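Local coordinates for homoserine kinase (Listeria monocytogenes, PDB 3HUL), which catalyses the ATP-dependent phosphorylation of L-homoserine to O-phospho-L-homoserine in threonine biosynthesis, at the interface of chains A and B. Numbering follows the deposited sequence. Chains: chain A/B, Homoserine kinase.

The interface of chains A and B. Residues chain A 189-190, 193; chain B 138-141, 146.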
ATOM      1  N   SER A 189       7.872 -14.149 -13.381  1.00 25.26           N
ATOM      2  CA  SER A 189       8.215 -12.727 -13.388  1.00 24.30           C
ATOM      3  C   SER A 189       7.063 -11.896 -13.922  1.00 23.66           C
ATOM      4  O   SER A 189       6.846 -10.785 -13.472  1.00 23.39           O
ATOM      5  CB  SER A 189       9.512 -12.473 -14.166  1.00 25.06           C
ATOM      6  OG  SER A 189       9.316 -12.722 -15.547  1.00 26.93           O
ATOM      7  N   ILE A 190       6.274 -12.467 -14.823  1.00 23.05           N
ATOM      8  CA  ILE A 190       5.092 -11.769 -15.362  1.00 22.20           C
ATOM      9  C   ILE A 190       3.956 -11.610 -14.337  1.00 22.03           C
ATOM     10  O   ILE A 190       3.280 -10.571 -14.284  1.00 21.25           O
ATOM     11  CB  ILE A 190       4.588 -12.488 -16.651  1.00 22.61           C
ATOM     12  CG1 ILE A 190       5.682 -12.470 -17.737  1.00 23.86           C
ATOM     13  CG2 ILE A 190       3.249 -11.889 -17.160  1.00 21.18           C
ATOM     14  CD1 ILE A 190       6.229 -11.072 -18.098  1.00 24.36           C
ATOM     15  N   VAL A 193       5.166  -8.938 -11.838  1.00 17.22           N
ATOM     16  CA  VAL A 193       4.946  -7.606 -12.388  1.00 18.27           C
ATOM     17  C   VAL A 193       3.459  -7.209 -12.350  1.00 18.22           C
ATOM     18  O   VAL A 193       3.115  -6.089 -11.954  1.00 19.44           O
ATOM     19  CB  VAL A 193       5.549  -7.472 -13.822  1.00 18.35           C
ATOM     20  CG1 VAL A 193       5.142  -6.128 -14.458  1.00 17.23           C
ATOM     21  CG2 VAL A 193       7.065  -7.555 -13.747  1.00 18.32           C
TER
ATOM     22  N   GLY B 138      10.714  -6.838 -11.822  1.00 25.24           N
ATOM     23  CA  GLY B 138      10.888  -6.874 -13.274  1.00 27.49           C
ATOM     24  C   GLY B 138      10.573  -8.176 -13.983  1.00 29.32           C
ATOM     25  O   GLY B 138      10.363  -9.211 -13.352  1.00 29.04           O
ATOM     26  N   ALA B 139      10.517  -8.089 -15.310  1.00 30.92           N
ATOM     27  CA  ALA B 139      10.310  -9.216 -16.205  1.00 33.88           C
ATOM     28  C   ALA B 139      10.896  -8.868 -17.584  1.00 36.73           C
ATOM     29  O   ALA B 139      10.865  -7.695 -18.015  1.00 36.16           O
ATOM     30  CB  ALA B 139       8.841  -9.522 -16.336  1.00 33.11           C
ATOM     31  N   LYS B 140      11.444  -9.872 -18.261  1.00 40.12           N
ATOM     32  CA  LYS B 140      11.866  -9.710 -19.665  1.00 43.85           C
ATOM     33  C   LYS B 140      11.012 -10.616 -20.530  1.00 45.09           C
ATOM     34  O   LYS B 140      11.073 -11.832 -20.410  1.00 46.00           O
ATOM     35  CB  LYS B 140      13.370 -10.017 -19.861  1.00 44.36           C
ATOM     36  CG  LYS B 140      13.861  -9.878 -21.336  1.00 46.42           C
ATOM     37  CD  LYS B 140      15.395  -9.707 -21.476  1.00 49.27           C
ATOM     38  CE  LYS B 140      15.901  -8.388 -20.844  1.00 51.15           C
ATOM     39  NZ  LYS B 140      17.266  -7.933 -21.310  1.00 51.69           N
ATOM     40  N   LEU B 141      10.198 -10.020 -21.382  1.00 47.05           N
ATOM     41  CA  LEU B 141       9.298 -10.798 -22.206  1.00 48.42           C
ATOM     42  C   LEU B 141       9.589 -10.474 -23.673  1.00 49.75           C
ATOM     43  O   LEU B 141       9.494  -9.305 -24.099  1.00 49.89           O
ATOM     44  CB  LEU B 141       7.834 -10.531 -21.819  1.00 48.61           C
ATOM     45  CG  LEU B 141       6.800 -11.624 -22.141  1.00 48.09           C
ATOM     46  N   PHE B 146       9.595  -5.142 -18.642  1.00 42.29           N
ATOM     47  CA  PHE B 146       8.513  -4.527 -17.914  1.00 39.70           C
ATOM     48  C   PHE B 146       8.974  -4.573 -16.463  1.00 37.95           C
ATOM     49  O   PHE B 146       9.484  -5.587 -15.984  1.00 37.40           O
ATOM     50  CB  PHE B 146       7.197  -5.295 -18.119  1.00 40.15           C
ATOM     51  CG  PHE B 146       6.736  -5.366 -19.569  1.00 39.92           C
ATOM     52  CD1 PHE B 146       5.952  -4.358 -20.118  1.00 40.60           C
ATOM     53  CD2 PHE B 146       7.091  -6.446 -20.374  1.00 41.05           C
ATOM     54  CE1 PHE B 146       5.520  -4.413 -21.461  1.00 40.96           C
ATOM     55  CE2 PHE B 146       6.678  -6.511 -21.724  1.00 41.54           C
ATOM     56  CZ  PHE B 146       5.884  -5.495 -22.259  1.00 41.33           C
TER
HETATM   57  O   HOH W   1      11.690 -12.345 -16.865  1.00 33.69           O
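The methyl CB of B:Ala139 points into a triangle formed by A:Ser189, A:Ile190 and A:Val193, which line one face of helix 181-198. This is a helix-on-strand contact between two GHMP-family kinase subunits: the helix of chain A packs against strand 135-141 of chain B, and two-fold symmetry repeats the patch with the chains exchanged. The packing by itself does not establish that the pairing persists in solution.

The terminal CD1 of A:Ile190 comes to 3.5 Å from B:Ala139 CB, while A:Val193 CG2 and A:Ser189 CB approach it at similar range. In A:Ile190, CG1 stands anti to the carbonyl carbon (chi1 -61°), and the bend at the next bond (chi2 -55°) carries CD1 towards the strand; the same CD1 lies 4.1 Å from CB of B:Leu141, whose side chain is incompletely modelled. The CG2 branch of A:Val193 does the touching on its side, reaching B:Gly138 C at 3.6 Å and B:Gly138 CA at 3.9 Å. It thus packs on the main chain, on the strand face from which B:Ala139 CB projects. It also lies 3.8 Å from the carbonyl O of B:Phe146 in strand 144-150.

Towards the rim, A:Ser189 presents both its methylene and its hydroxyl to the strand. Its CB faces the carbonyl O of B:Gly138 at 3.5 Å, and OG, set between the backbone N and the carbonyl carbon, lies 3.3 Å from B:Ala139 CB. The same OG is 2.7 Å from water 1, and that water accepts a nearly straight hydrogen bond (175° at H) from the backbone N of B:Lys140, linking side chain to main chain without depending on the lysine side chain.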